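Local coordinates for type I polyketide synthase PikAII (Streptomyces venezuelae, PDB 3QP9), which is a C2-type ketoreductase domain of a modular polyketide synthase, a class that probably epimerises the alpha-carbon stereocentre of polyketide intermediates rather than reducing their beta-keto group, at residues Ser49-Glu63 with Ala103-Asp117. Sequence-based numbering, arbitrary orientation.
Sequences SGRWLVVVPEDRSAE and AGGAVDGVLSLLAWD
W52 lays its indole over the backbone of G109, its partner in the parallel pairing of strands 51-57 and 109-112. With CG turned beside the backbone N (chi1 -84°), CB and CG pass near G109 O, and CD2 already faces G109 CA. Farther out, W52 CE3 meets G109 C at 3.5 Å. W52 CZ3 comes within 3.6 Å of V110 N, while CH2, at the far end, stays over G109 CA. On the pyrrole side W52 NE1 approaches D108 CB at 4.0 Å. G109 CA stands over the six-membered ring, 5° off its normal, a CH-pi contact. Glycine suits this position because a CB would run into the ring.

The backbones are laced by bonds that alternate between the strands: L53 N gives to G109 O, L111 N to L53 O, V55 N to L111 O and L113 N to V55 O. The L111 N to L53 O bond, 3.0 Å, is nearly straight at 171°. Valines, whose branched CB favours the extended backbone, and longer leucines line the two buried faces. V54 and L111 share W52's face and pack against helix 65-73, V54 on L68 and L111 on V67. On the other face V55 CG1 touches L114 CD2 at 4.0 Å.

At the carboxyl end P57 CG rests 3.8 Å from L114 CD2. P57 has no N-H to continue the ladder; its CD lies against L113 O, which accepts from W116 N instead. S112 OG accepts from L114 N at 3.1 Å, an ST turn that gives this N-H a partner as the chain leaves the strand.

Strand 77-83 pairs with the other edge of 51-57, and 151-156 packs beyond 109-112. This parallel core with helix-linked strands is typical of the Rossmann-like structural subdomain that accompanies the catalytic one in modular ketoreductases.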
loop_
_atom_site.group_PDB
_atom_site.type_symbol
_atom_site.label_atom_id
_atom_site.label_comp_id
_atom_site.label_asym_id
_atom_site.label_seq_id
_atom_site.Cartn_x
_atom_site.Cartn_y
_atom_site.Cartn_z
ATOM N N SER A 49 7.494 28.068 -12.314
ATOM C CA SER A 49 7.171 29.467 -12.064
ATOM C C SER A 49 6.031 29.651 -11.080
ATOM O O SER A 49 5.300 28.698 -10.743
ATOM C CB SER A 49 6.835 30.208 -13.376
ATOM O OG SER A 49 5.828 29.530 -14.120
ATOM N N GLY A 50 5.880 30.892 -10.625
ATOM C CA GLY A 50 4.777 31.295 -9.756
ATOM C C GLY A 50 4.888 30.887 -8.299
ATOM O O GLY A 50 5.935 30.417 -7.837
ATOM N N ARG A 51 3.777 31.016 -7.583
ATOM C CA ARG A 51 3.764 30.771 -6.159
ATOM C C ARG A 51 3.559 29.267 -5.930
ATOM O O ARG A 51 2.549 28.710 -6.426
ATOM C CB ARG A 51 2.640 31.572 -5.479
ATOM C CG ARG A 51 2.523 31.390 -3.948
ATOM C CD ARG A 51 3.455 32.263 -3.126
ATOM N NE ARG A 51 3.628 33.604 -3.704
ATOM C CZ ARG A 51 3.151 34.751 -3.206
ATOM N NH1 ARG A 51 2.443 34.793 -2.078
ATOM N NH2 ARG A 51 3.407 35.884 -3.851
ATOM N N TRP A 52 4.488 28.656 -5.157
ATOM C CA TRP A 52 4.362 27.270 -4.647
ATOM C C TRP A 52 4.169 27.290 -3.127
ATOM O O TRP A 52 4.982 27.868 -2.382
ATOM C CB TRP A 52 5.565 26.378 -5.068
ATOM C CG TRP A 52 5.349 25.815 -6.472
ATOM C CD1 TRP A 52 5.486 26.508 -7.651
ATOM C CD2 TRP A 52 4.870 24.490 -6.847
ATOM N NE1 TRP A 52 5.166 25.695 -8.716
ATOM C CE2 TRP A 52 4.763 24.467 -8.243
ATOM C CE3 TRP A 52 4.566 23.323 -6.132
ATOM C CZ2 TRP A 52 4.349 23.325 -8.951
ATOM C CZ3 TRP A 52 4.101 22.192 -6.839
ATOM C CH2 TRP A 52 4.014 22.214 -8.231
ATOM N N LEU A 53 3.111 26.686 -2.630
ATOM C CA LEU A 53 3.001 26.562 -1.193
ATOM C C LEU A 53 3.689 25.272 -0.787
ATOM O O LEU A 53 3.427 24.207 -1.391
ATOM C CB LEU A 53 1.533 26.500 -0.747
ATOM C CG LEU A 53 0.633 27.682 -1.115
ATOM C CD1 LEU A 53 -0.683 27.525 -0.428
ATOM C CD2 LEU A 53 1.277 29.064 -0.805
ATOM N N VAL A 54 4.546 25.359 0.210
ATOM C CA VAL A 54 5.206 24.178 0.732
ATOM C C VAL A 54 4.674 23.926 2.104
ATOM O O VAL A 54 4.851 24.731 2.995
ATOM C CB VAL A 54 6.736 24.285 0.677
ATOM C CG1 VAL A 54 7.441 22.986 1.214
ATOM C CG2 VAL A 54 7.134 24.645 -0.736
ATOM N N VAL A 55 3.911 22.862 2.237
ATOM C CA VAL A 55 3.393 22.481 3.509
ATOM C C VAL A 55 4.277 21.560 4.297
ATOM O O VAL A 55 4.358 20.406 3.955
ATOM C CB VAL A 55 2.063 21.824 3.354
ATOM C CG1 VAL A 55 1.356 21.754 4.697
ATOM C CG2 VAL A 55 1.251 22.584 2.337
ATOM N N VAL A 56 4.853 22.067 5.395
ATOM C CA VAL A 56 5.835 21.400 6.221
ATOM C C VAL A 56 5.234 21.118 7.606
ATOM O O VAL A 56 4.497 21.950 8.159
ATOM C CB VAL A 56 7.052 22.331 6.336
ATOM C CG1 VAL A 56 8.225 21.693 7.019
ATOM C CG2 VAL A 56 7.428 22.773 4.931
ATOM N N PRO A 57 5.502 19.928 8.185
ATOM C CA PRO A 57 5.052 19.746 9.562
ATOM C C PRO A 57 5.863 20.677 10.487
ATOM O O PRO A 57 7.067 20.862 10.278
ATOM C CB PRO A 57 5.293 18.263 9.837
ATOM C CG PRO A 57 5.444 17.639 8.513
ATOM C CD PRO A 57 6.032 18.691 7.605
ATOM N N GLU A 58 5.160 21.293 11.446
ATOM C CA GLU A 58 5.667 22.370 12.338
ATOM C C GLU A 58 7.080 22.259 12.903
ATOM O O GLU A 58 7.918 23.123 12.660
ATOM C CB GLU A 58 4.713 22.573 13.520
ATOM C CG GLU A 58 4.704 24.008 14.054
ATOM C CD GLU A 58 3.437 24.313 14.803
ATOM O OE1 GLU A 58 2.703 23.345 15.118
ATOM O OE2 GLU A 58 3.172 25.509 15.072
ATOM N N ASP A 59 7.332 21.211 13.677
ATOM C CA ASP A 59 8.622 21.057 14.356
ATOM C C ASP A 59 9.705 20.540 13.396
ATOM O O ASP A 59 10.819 20.165 13.817
ATOM C CB ASP A 59 8.485 20.208 15.642
ATOM C CG ASP A 59 7.765 18.879 15.412
ATOM O OD1 ASP A 59 6.774 18.844 14.628
ATOM O OD2 ASP A 59 8.197 17.868 16.040
ATOM N N ARG A 60 9.395 20.586 12.096
ATOM C CA ARG A 60 10.312 20.098 11.055
ATOM C C ARG A 60 10.811 21.160 10.049
ATOM O O ARG A 60 11.156 20.818 8.913
ATOM C CB ARG A 60 9.655 18.935 10.316
ATOM C CG ARG A 60 9.043 17.855 11.241
ATOM C CD ARG A 60 10.129 16.966 11.845
ATOM N NE ARG A 60 9.939 15.545 11.521
ATOM C CZ ARG A 60 10.488 14.934 10.470
ATOM N NH1 ARG A 60 11.255 15.598 9.614
ATOM N NH2 ARG A 60 10.276 13.652 10.271
ATOM N N SER A 61 10.861 22.421 10.489
ATOM C CA SER A 61 11.205 23.599 9.670
ATOM C C SER A 61 12.613 23.620 9.112
ATOM O O SER A 61 12.824 24.028 7.959
ATOM C CB SER A 61 11.008 24.882 10.478
ATOM O OG SER A 61 9.882 25.591 10.005
ATOM N N ALA A 62 13.566 23.251 9.963
ATOM C CA ALA A 62 14.904 22.868 9.527
ATOM C C ALA A 62 14.889 22.308 8.080
ATOM O O ALA A 62 15.247 23.004 7.126
ATOM C CB ALA A 62 15.484 21.825 10.489
ATOM N N GLU A 63 14.469 21.050 7.936
ATOM C CA GLU A 63 14.324 20.436 6.593
ATOM C C GLU A 63 13.178 21.113 5.892
ATOM O O GLU A 63 12.204 21.509 6.516
ATOM C CB GLU A 63 14.150 18.912 6.633
ATOM C CG GLU A 63 13.186 18.363 7.645
ATOM C CD GLU A 63 13.690 17.079 8.244
ATOM O OE1 GLU A 63 13.917 16.108 7.480
ATOM O OE2 GLU A 63 13.870 17.055 9.481
ATOM N N ALA A 103 -1.545 35.458 -2.201
ATOM C CA ALA A 103 -1.044 35.315 -3.572
ATOM C C ALA A 103 -1.912 35.986 -4.660
ATOM O O ALA A 103 -1.536 35.975 -5.844
ATOM C CB ALA A 103 -0.860 33.859 -3.888
ATOM N N GLY A 104 -3.067 36.547 -4.257
ATOM C CA GLY A 104 -4.010 37.208 -5.157
ATOM C C GLY A 104 -5.103 36.252 -5.621
ATOM O O GLY A 104 -5.767 36.488 -6.632
ATOM N N GLY A 105 -5.283 35.145 -4.911
ATOM C CA GLY A 105 -6.322 34.196 -5.295
ATOM C C GLY A 105 -5.954 33.018 -6.152
ATOM O O GLY A 105 -6.842 32.223 -6.490
ATOM N N ALA A 106 -4.650 32.908 -6.497
ATOM C CA ALA A 106 -4.136 31.809 -7.269
ATOM C C ALA A 106 -2.689 31.467 -6.912
ATOM O O ALA A 106 -1.884 32.303 -6.483
ATOM C CB ALA A 106 -4.259 32.070 -8.786
ATOM N N VAL A 107 -2.369 30.188 -7.123
ATOM C CA VAL A 107 -1.095 29.675 -6.745
ATOM C C VAL A 107 -0.832 28.603 -7.825
ATOM O O VAL A 107 -1.787 28.137 -8.520
ATOM C CB VAL A 107 -1.270 29.187 -5.309
ATOM C CG1 VAL A 107 -0.851 27.759 -5.143
ATOM C CG2 VAL A 107 -0.683 30.165 -4.295
ATOM N N ASP A 108 0.441 28.278 -8.039
ATOM C CA ASP A 108 0.781 27.406 -9.126
ATOM C C ASP A 108 0.907 25.953 -8.732
ATOM O O ASP A 108 0.700 25.102 -9.585
ATOM C CB ASP A 108 2.042 27.885 -9.832
ATOM C CG ASP A 108 1.824 29.263 -10.527
ATOM O OD1 ASP A 108 0.706 29.516 -10.976
ATOM O OD2 ASP A 108 2.795 30.044 -10.653
ATOM N N GLY A 109 1.190 25.672 -7.460
ATOM C CA GLY A 109 1.205 24.284 -7.013
ATOM C C GLY A 109 1.271 24.210 -5.520
ATOM O O GLY A 109 1.547 25.212 -4.836
ATOM N N VAL A 110 1.062 23.013 -5.000
ATOM C CA VAL A 110 1.176 22.714 -3.587
ATOM C C VAL A 110 1.999 21.413 -3.426
ATOM O O VAL A 110 1.664 20.392 -4.045
ATOM C CB VAL A 110 -0.209 22.450 -2.943
ATOM C CG1 VAL A 110 -0.103 22.199 -1.387
ATOM C CG2 VAL A 110 -1.182 23.668 -3.208
ATOM N N LEU A 111 3.043 21.509 -2.594
ATOM C CA LEU A 111 4.042 20.493 -2.336
ATOM C C LEU A 111 3.913 20.154 -0.893
ATOM O O LEU A 111 4.264 20.962 -0.037
ATOM C CB LEU A 111 5.452 21.024 -2.543
ATOM C CG LEU A 111 6.488 19.881 -2.522
ATOM C CD1 LEU A 111 6.149 18.837 -3.547
ATOM C CD2 LEU A 111 7.864 20.474 -2.786
ATOM N N SER A 112 3.394 18.987 -0.602
ATOM C CA SER A 112 3.269 18.566 0.811
ATOM C C SER A 112 4.493 17.826 1.283
ATOM O O SER A 112 4.859 16.760 0.688
ATOM C CB SER A 112 2.095 17.668 0.961
ATOM O OG SER A 112 2.007 17.198 2.289
ATOM N N LEU A 113 5.161 18.338 2.328
ATOM C CA LEU A 113 6.203 17.489 2.978
ATOM C C LEU A 113 5.623 16.754 4.206
ATOM O O LEU A 113 6.398 16.311 5.063
ATOM C CB LEU A 113 7.463 18.339 3.354
ATOM C CG LEU A 113 8.070 19.198 2.225
ATOM C CD1 LEU A 113 9.394 19.865 2.679
ATOM C CD2 LEU A 113 8.369 18.381 0.932
ATOM N N LEU A 114 4.299 16.676 4.337
ATOM C CA LEU A 114 3.677 16.178 5.607
ATOM C C LEU A 114 4.002 14.720 5.915
ATOM O O LEU A 114 4.036 14.331 7.071
ATOM C CB LEU A 114 2.140 16.344 5.652
ATOM C CG LEU A 114 1.632 17.811 5.660
ATOM C CD1 LEU A 114 0.124 17.843 5.513
ATOM C CD2 LEU A 114 2.096 18.526 7.009
ATOM N N ALA A 115 4.260 13.931 4.875
ATOM C CA ALA A 115 4.559 12.499 5.085
ATOM C C ALA A 115 5.859 12.290 5.891
ATOM O O ALA A 115 6.032 11.225 6.512
ATOM C CB ALA A 115 4.605 11.794 3.692
ATOM N N TRP A 116 6.725 13.318 5.917
ATOM C CA TRP A 116 8.005 13.206 6.600
ATOM C C TRP A 116 7.834 13.123 8.090
ATOM O O TRP A 116 8.741 12.662 8.763
ATOM C CB TRP A 116 8.986 14.334 6.284
ATOM C CG TRP A 116 9.329 14.396 4.850
ATOM C CD1 TRP A 116 8.832 13.610 3.829
ATOM C CD2 TRP A 116 10.233 15.304 4.260
ATOM N NE1 TRP A 116 9.395 14.001 2.617
ATOM C CE2 TRP A 116 10.245 15.049 2.869
ATOM C CE3 TRP A 116 11.013 16.337 4.763
ATOM C CZ2 TRP A 116 11.003 15.794 1.996
ATOM C CZ3 TRP A 116 11.762 17.089 3.879
ATOM C CH2 TRP A 116 11.800 16.771 2.526
ATOM N N ASP A 117 6.657 13.504 8.573
ATOM C CA ASP A 117 6.362 13.352 9.961
ATOM C C ASP A 117 6.003 11.890 10.293
ATOM O O ASP A 117 4.851 11.483 10.262
ATOM C CB ASP A 117 5.263 14.317 10.406
ATOM C CG ASP A 117 5.066 14.328 11.951
ATOM O OD1 ASP A 117 5.663 13.493 12.673
ATOM O OD2 ASP A 117 4.339 15.219 12.447
#